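Local coordinates for aminopeptidase-like protein (Chaetomium thermophilum, PDB 5JM6) that probably acts as a zinc-dependent aminopeptidase of the M18 family, assembled as a dodecamer and linked to the Cvt pathway of selective autophagy, at residues 408-420 with 472-484. Numbering follows the deposited sequence.
Sequences HSPRLNVGVALCV and VKAADVGIPQLSM
The ring of Pro480 is a bump that fills a hollow lined by Pro410, Arg411 O and Gly415 O, just past the point where strand 417-419 pairs with 473-478 in the mixed central beta sheet of this M18 peptidase. The contact is a worked example of side-chain packing taking over where the hydrogen bonds of a short antiparallel ladder stop. Pro480 is the residue most extensively covered by the opposing segment. Its CB rests on Pro410 CB at 4.0 Å, its CG faces Arg411 O, and its CD lies 3.6 Å from Gly415 O, a carbonyl that accepts a hydrogen bond from Gln448 NE2 of strand 448-450. Leu412 lies alongside: with CG set beside the backbone N (chi1 -65°), it carries CD2 to 3.9 Å from Pro480 O. The outer side of this loop meets a second subunit, where Asp235 forms a salt bridge with Arg411 and Ile231 packs on Leu412.

Val416 marks the change from loop to ladder. Its CG1, anti to the backbone N (chi1 -167°), touches both Gly478 O and Val477 CG1, the two valine side chains crossing at about a right angle. Ala417 and Gly478 then form a hydrogen-bonded pair, N to O at 2.7 Å from Ala417 to Gly478 and 2.8 Å from Gly478 back to Ala417. Ala417 CB points to the face where Gly478 has no side chain, and rests 3.5 Å from Gly478 O. Leu418 and Val477, the next, non-hydrogen-bonded pair, point to the opposite face, where they reach Met433 of helix 430-443 and Val388 of strand 386-394, respectively. Farther along, the Asp476 side chain lies about 9 Å from a bound zinc ion, placing the ladder near the metal site. The ladder's last bond runs from Cys419 N to Asp476 O at 3.0 Å.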
ATOM      1  N   HIS A 408       8.144 -19.232  34.887  1.00 42.93           N
ATOM      2  CA  HIS A 408       6.685 -19.225  34.973  1.00 42.75           C
ATOM      3  C   HIS A 408       5.921 -20.136  33.988  1.00 43.31           C
ATOM      4  O   HIS A 408       4.763 -19.861  33.676  1.00 44.65           O
ATOM      5  CB  HIS A 408       6.225 -17.777  34.924  1.00 43.29           C
ATOM      6  CG  HIS A 408       6.922 -16.926  35.941  1.00 45.21           C
ATOM      7  ND1 HIS A 408       8.204 -16.454  35.754  1.00 45.74           N
ATOM      8  CD2 HIS A 408       6.553 -16.524  37.180  1.00 45.31           C
ATOM      9  CE1 HIS A 408       8.579 -15.766  36.817  1.00 42.00           C
ATOM     10  NE2 HIS A 408       7.596 -15.792  37.697  1.00 41.80           N
ATOM     11  N   SER A 409       6.595 -21.117  33.395  1.00 37.13           N
ATOM     12  CA  SER A 409       5.977 -21.975  32.377  1.00 39.45           C
ATOM     13  C   SER A 409       5.960 -23.449  32.798  1.00 39.22           C
ATOM     14  O   SER A 409       6.951 -24.159  32.629  1.00 45.52           O
ATOM     15  CB  SER A 409       6.702 -21.823  31.040  1.00 43.67           C
ATOM     16  OG  SER A 409       6.611 -20.492  30.563  1.00 46.92           O
ATOM     17  N   PRO A 410       4.833 -23.901  33.373  1.00 39.35           N
ATOM     18  CA  PRO A 410       4.733 -25.190  34.070  1.00 39.52           C
ATOM     19  C   PRO A 410       4.885 -26.423  33.183  1.00 38.93           C
ATOM     20  O   PRO A 410       4.559 -26.401  31.995  1.00 36.24           O
ATOM     21  CB  PRO A 410       3.320 -25.156  34.674  1.00 40.03           C
ATOM     22  CG  PRO A 410       2.858 -23.734  34.546  1.00 38.93           C
ATOM     23  CD  PRO A 410       3.533 -23.213  33.327  1.00 43.35           C
ATOM     24  N   ARG A 411       5.370 -27.498  33.781  1.00 35.95           N
ATOM     25  CA  ARG A 411       5.592 -28.766  33.107  1.00 37.49           C
ATOM     26  C   ARG A 411       4.464 -29.755  33.325  1.00 36.49           C
ATOM     27  O   ARG A 411       3.621 -29.566  34.188  1.00 45.75           O
ATOM     28  CB  ARG A 411       6.887 -29.385  33.612  1.00 37.44           C
ATOM     29  CG  ARG A 411       8.039 -28.411  33.694  1.00 43.40           C
ATOM     30  CD  ARG A 411       8.742 -28.270  32.362  1.00 41.54           C
ATOM     31  NE  ARG A 411      10.041 -28.923  32.364  1.00 44.58           N
ATOM     32  CZ  ARG A 411      11.193 -28.269  32.369  1.00 50.44           C
ATOM     33  NH1 ARG A 411      11.199 -26.950  32.359  1.00 52.67           N
ATOM     34  NH2 ARG A 411      12.337 -28.930  32.371  1.00 53.24           N
ATOM     35  N   LEU A 412       4.449 -30.815  32.529  1.00 32.21           N
ATOM     36  CA  LEU A 412       3.454 -31.866  32.679  1.00 36.33           C
ATOM     37  C   LEU A 412       3.947 -32.892  33.688  1.00 36.49           C
ATOM     38  O   LEU A 412       5.153 -33.105  33.823  1.00 35.09           O
ATOM     39  CB  LEU A 412       3.150 -32.541  31.344  1.00 28.51           C
ATOM     40  CG  LEU A 412       2.498 -31.693  30.255  1.00 30.00           C
ATOM     41  CD1 LEU A 412       2.164 -32.563  29.056  1.00 29.91           C
ATOM     42  CD2 LEU A 412       1.255 -30.999  30.788  1.00 28.93           C
ATOM     43  N   ASN A 413       3.006 -33.484  34.420  1.00 35.46           N
ATOM     44  CA  ASN A 413       3.296 -34.523  35.409  1.00 35.22           C
ATOM     45  C   ASN A 413       4.216 -34.036  36.524  1.00 32.75           C
ATOM     46  O   ASN A 413       5.161 -34.719  36.917  1.00 32.04           O
ATOM     47  CB  ASN A 413       3.895 -35.758  34.730  1.00 32.52           C
ATOM     48  CG  ASN A 413       2.874 -36.519  33.908  1.00 40.19           C
ATOM     49  OD1 ASN A 413       1.667 -36.357  34.094  1.00 35.20           O
ATOM     50  ND2 ASN A 413       3.351 -37.360  32.998  1.00 41.81           N
ATOM     51  N   VAL A 414       3.913 -32.853  37.040  1.00 37.74           N
ATOM     52  CA  VAL A 414       4.676 -32.259  38.128  1.00 33.51           C
ATOM     53  C   VAL A 414       3.724 -31.880  39.253  1.00 35.05           C
ATOM     54  O   VAL A 414       3.859 -32.341  40.386  1.00 30.08           O
ATOM     55  CB  VAL A 414       5.477 -31.032  37.658  1.00 32.67           C
ATOM     56  CG1 VAL A 414       5.966 -30.222  38.841  1.00 30.22           C
ATOM     57  CG2 VAL A 414       6.649 -31.473  36.797  1.00 38.20           C
ATOM     58  N   GLY A 415       2.773 -31.014  38.936  1.00 34.63           N
ATOM     59  CA  GLY A 415       1.795 -30.600  39.913  1.00 37.60           C
ATOM     60  C   GLY A 415       1.038 -29.387  39.434  1.00 36.51           C
ATOM     61  O   GLY A 415       1.202 -28.935  38.301  1.00 36.94           O
ATOM     62  N   VAL A 416       0.210 -28.854  40.317  1.00 35.54           N
ATOM     63  CA  VAL A 416      -0.653 -27.748  39.970  1.00 33.85           C
ATOM     64  C   VAL A 416       0.117 -26.428  39.907  1.00 37.30           C
ATOM     65  O   VAL A 416       1.080 -26.219  40.645  1.00 36.36           O
ATOM     66  CB  VAL A 416      -1.801 -27.650  40.972  1.00 26.96           C
ATOM     67  CG1 VAL A 416      -2.840 -26.745  40.446  1.00 36.47           C
ATOM     68  CG2 VAL A 416      -2.410 -29.022  41.187  1.00 32.13           C
ATOM     69  N   ALA A 417      -0.307 -25.549  39.004  1.00 31.33           N
ATOM     70  CA  ALA A 417       0.317 -24.245  38.847  1.00 34.09           C
ATOM     71  C   ALA A 417      -0.497 -23.162  39.541  1.00 36.61           C
ATOM     72  O   ALA A 417      -1.718 -23.102  39.398  1.00 40.13           O
ATOM     73  CB  ALA A 417       0.482 -23.911  37.371  1.00 35.68           C
ATOM     74  N   LEU A 418       0.185 -22.310  40.299  1.00 38.95           N
ATOM     75  CA  LEU A 418      -0.452 -21.120  40.841  1.00 37.53           C
ATOM     76  C   LEU A 418      -0.346 -20.027  39.788  1.00 39.18           C
ATOM     77  O   LEU A 418       0.752 -19.610  39.416  1.00 38.28           O
ATOM     78  CB  LEU A 418       0.194 -20.684  42.159  1.00 35.99           C
ATOM     79  CG  LEU A 418      -0.206 -21.399  43.457  1.00 33.54           C
ATOM     80  CD1 LEU A 418      -0.129 -22.913  43.339  1.00 35.52           C
ATOM     81  CD2 LEU A 418       0.662 -20.926  44.608  1.00 39.12           C
ATOM     82  N   CYS A 419      -1.498 -19.578  39.305  1.00 42.40           N
ATOM     83  CA  CYS A 419      -1.556 -18.610  38.222  1.00 43.29           C
ATOM     84  C   CYS A 419      -1.519 -17.195  38.786  1.00 42.93           C
ATOM     85  O   CYS A 419      -2.332 -16.838  39.637  1.00 41.78           O
ATOM     86  CB  CYS A 419      -2.821 -18.831  37.387  1.00 48.03           C
ATOM     87  SG  CYS A 419      -2.705 -18.318  35.661  1.00 68.90           S
ATOM     88  N   VAL A 420      -0.560 -16.399  38.319  1.00 48.65           N
ATOM     89  CA  VAL A 420      -0.378 -15.031  38.796  1.00 46.79           C
ATOM     90  C   VAL A 420      -0.425 -14.052  37.626  1.00 53.59           C
ATOM     91  O   VAL A 420       0.016 -14.375  36.524  1.00 56.84           O
ATOM     92  CB  VAL A 420       0.967 -14.868  39.548  1.00 43.46           C
ATOM     93  CG1 VAL A 420       1.073 -13.486  40.182  1.00 47.54           C
ATOM     94  CG2 VAL A 420       1.126 -15.950  40.604  1.00 42.96           C
ATOM     95  N   VAL A 472     -14.064 -13.241  49.933  1.00 37.76           N
ATOM     96  CA  VAL A 472     -13.313 -14.365  50.470  1.00 34.81           C
ATOM     97  C   VAL A 472     -11.889 -14.343  49.940  1.00 45.49           C
ATOM     98  O   VAL A 472     -11.644 -13.992  48.788  1.00 39.66           O
ATOM     99  CB  VAL A 472     -13.993 -15.710  50.113  1.00 38.59           C
ATOM    100  CG1 VAL A 472     -13.131 -16.899  50.517  1.00 40.10           C
ATOM    101  CG2 VAL A 472     -15.356 -15.799  50.773  1.00 45.70           C
ATOM    102  N   LYS A 473     -10.949 -14.694  50.803  1.00 43.90           N
ATOM    103  CA  LYS A 473      -9.560 -14.812  50.423  1.00 40.45           C
ATOM    104  C   LYS A 473      -9.459 -15.897  49.342  1.00 43.04           C
ATOM    105  O   LYS A 473     -10.134 -16.922  49.429  1.00 46.03           O
ATOM    106  CB  LYS A 473      -8.753 -15.117  51.680  1.00 41.65           C
ATOM    107  CG  LYS A 473      -7.430 -14.450  51.790  1.00 45.46           C
ATOM    108  CD  LYS A 473      -7.187 -13.477  50.685  1.00 60.13           C
ATOM    109  CE  LYS A 473      -5.702 -13.421  50.400  1.00 68.36           C
ATOM    110  NZ  LYS A 473      -4.950 -12.693  51.443  1.00 60.09           N
ATOM    111  N   ALA A 474      -8.663 -15.662  48.303  1.00 40.17           N
ATOM    112  CA  ALA A 474      -8.748 -16.508  47.114  1.00 40.32           C
ATOM    113  C   ALA A 474      -7.455 -16.592  46.307  1.00 45.44           C
ATOM    114  O   ALA A 474      -6.571 -15.745  46.427  1.00 47.74           O
ATOM    115  CB  ALA A 474      -9.883 -16.016  46.219  1.00 36.67           C
ATOM    116  N   ALA A 475      -7.367 -17.625  45.474  1.00 45.07           N
ATOM    117  CA  ALA A 475      -6.251 -17.794  44.551  1.00 40.07           C
ATOM    118  C   ALA A 475      -6.729 -18.453  43.266  1.00 43.32           C
ATOM    119  O   ALA A 475      -7.703 -19.208  43.276  1.00 44.27           O
ATOM    120  CB  ALA A 475      -5.150 -18.621  45.187  1.00 35.71           C
ATOM    121  N   ASP A 476      -6.054 -18.161  42.158  1.00 46.15           N
ATOM    122  CA  ASP A 476      -6.303 -18.905  40.932  1.00 46.66           C
ATOM    123  C   ASP A 476      -5.274 -19.999  40.745  1.00 45.35           C
ATOM    124  O   ASP A 476      -4.066 -19.772  40.798  1.00 42.07           O
ATOM    125  CB  ASP A 476      -6.322 -18.010  39.696  1.00 45.01           C
ATOM    126  CG  ASP A 476      -7.667 -17.365  39.476  1.00 57.30           C
ATOM    127  OD1 ASP A 476      -8.092 -16.555  40.318  1.00 63.95           O
ATOM    128  OD2 ASP A 476      -8.347 -17.748  38.503  1.00 63.55           O
ATOM    129  N   VAL A 477      -5.791 -21.189  40.495  1.00 43.51           N
ATOM    130  CA  VAL A 477      -5.012 -22.403  40.534  1.00 41.82           C
ATOM    131  C   VAL A 477      -5.341 -23.217  39.293  1.00 45.85           C
ATOM    132  O   VAL A 477      -6.493 -23.263  38.873  1.00 47.97           O
ATOM    133  CB  VAL A 477      -5.321 -23.175  41.833  1.00 39.34           C
ATOM    134  CG1 VAL A 477      -4.959 -24.611  41.726  1.00 40.38           C
ATOM    135  CG2 VAL A 477      -4.611 -22.528  43.012  1.00 42.60           C
ATOM    136  N   GLY A 478      -4.342 -23.837  38.680  1.00 38.88           N
ATOM    137  CA  GLY A 478      -4.638 -24.639  37.514  1.00 44.82           C
ATOM    138  C   GLY A 478      -3.701 -25.784  37.227  1.00 42.62           C
ATOM    139  O   GLY A 478      -2.514 -25.753  37.549  1.00 42.74           O
ATOM    140  N   ILE A 479      -4.262 -26.797  36.581  1.00 39.96           N
ATOM    141  CA  ILE A 479      -3.506 -27.941  36.114  1.00 41.90           C
ATOM    142  C   ILE A 479      -3.032 -27.609  34.707  1.00 42.13           C
ATOM    143  O   ILE A 479      -3.827 -27.180  33.872  1.00 43.52           O
ATOM    144  CB  ILE A 479      -4.358 -29.225  36.134  1.00 39.21           C
ATOM    145  CG1 ILE A 479      -4.932 -29.449  37.537  1.00 40.10           C
ATOM    146  CG2 ILE A 479      -3.545 -30.426  35.682  1.00 36.67           C
ATOM    147  CD1 ILE A 479      -5.809 -30.675  37.658  1.00 38.51           C
ATOM    148  N   PRO A 480      -1.727 -27.774  34.448  1.00 34.53           N
ATOM    149  CA  PRO A 480      -1.167 -27.349  33.162  1.00 36.28           C
ATOM    150  C   PRO A 480      -1.681 -28.176  31.990  1.00 35.83           C
ATOM    151  O   PRO A 480      -1.971 -29.364  32.136  1.00 38.88           O
ATOM    152  CB  PRO A 480       0.338 -27.547  33.353  1.00 38.62           C
ATOM    153  CG  PRO A 480       0.446 -28.592  34.400  1.00 39.66           C
ATOM    154  CD  PRO A 480      -0.701 -28.353  35.332  1.00 35.37           C
ATOM    155  N   GLN A 481      -1.797 -27.529  30.837  1.00 37.59           N
ATOM    156  CA  GLN A 481      -2.354 -28.155  29.649  1.00 37.52           C
ATOM    157  C   GLN A 481      -1.803 -27.525  28.373  1.00 40.83           C
ATOM    158  O   GLN A 481      -1.493 -26.333  28.340  1.00 42.05           O
ATOM    159  CB  GLN A 481      -3.881 -28.052  29.678  1.00 39.69           C
ATOM    160  CG  GLN A 481      -4.540 -27.964  28.316  1.00 40.00           C
ATOM    161  CD  GLN A 481      -6.008 -27.639  28.409  1.00 48.03           C
ATOM    162  OE1 GLN A 481      -6.520 -27.349  29.486  1.00 51.31           O
ATOM    163  NE2 GLN A 481      -6.698 -27.687  27.278  1.00 46.51           N
ATOM    164  N   LEU A 482      -1.692 -28.336  27.325  1.00 39.51           N
ATOM    165  CA  LEU A 482      -1.346 -27.852  25.996  1.00 36.84           C
ATOM    166  C   LEU A 482      -2.582 -27.816  25.104  1.00 36.52           C
ATOM    167  O   LEU A 482      -3.527 -28.578  25.311  1.00 37.98           O
ATOM    168  CB  LEU A 482      -0.268 -28.729  25.359  1.00 34.90           C
ATOM    169  CG  LEU A 482       1.160 -28.412  25.798  1.00 37.06           C
ATOM    170  CD1 LEU A 482       2.175 -29.131  24.923  1.00 35.32           C
ATOM    171  CD2 LEU A 482       1.386 -26.909  25.766  1.00 37.84           C
ATOM    172  N   SER A 483      -2.578 -26.893  24.145  1.00 38.14           N
ATOM    173  CA  SER A 483      -3.631 -26.790  23.135  1.00 37.30           C
ATOM    174  C   SER A 483      -5.002 -26.543  23.754  1.00 37.82           C
ATOM    175  O   SER A 483      -5.985 -27.192  23.394  1.00 39.25           O
ATOM    176  CB  SER A 483      -3.666 -28.052  22.269  1.00 38.35           C
ATOM    177  OG  SER A 483      -2.407 -28.285  21.662  1.00 46.42           O
ATOM    178  N   MET A 484      -5.056 -25.597  24.685  1.00 37.56           N
ATOM    179  CA  MET A 484      -6.309 -25.203  25.313  1.00 40.63           C
ATOM    180  C   MET A 484      -7.291 -24.677  24.270  1.00 41.56           C
ATOM    181  O   MET A 484      -6.896 -23.947  23.360  1.00 44.67           O
ATOM    182  CB  MET A 484      -6.049 -24.148  26.390  1.00 47.40           C
ATOM    183  CG  MET A 484      -7.274 -23.740  27.183  1.00 52.17           C
ATOM    184  SD  MET A 484      -6.881 -22.503  28.434  1.00 55.76           S
ATOM    185  CE  MET A 484      -5.654 -23.374  29.406  1.00 48.65           C
TER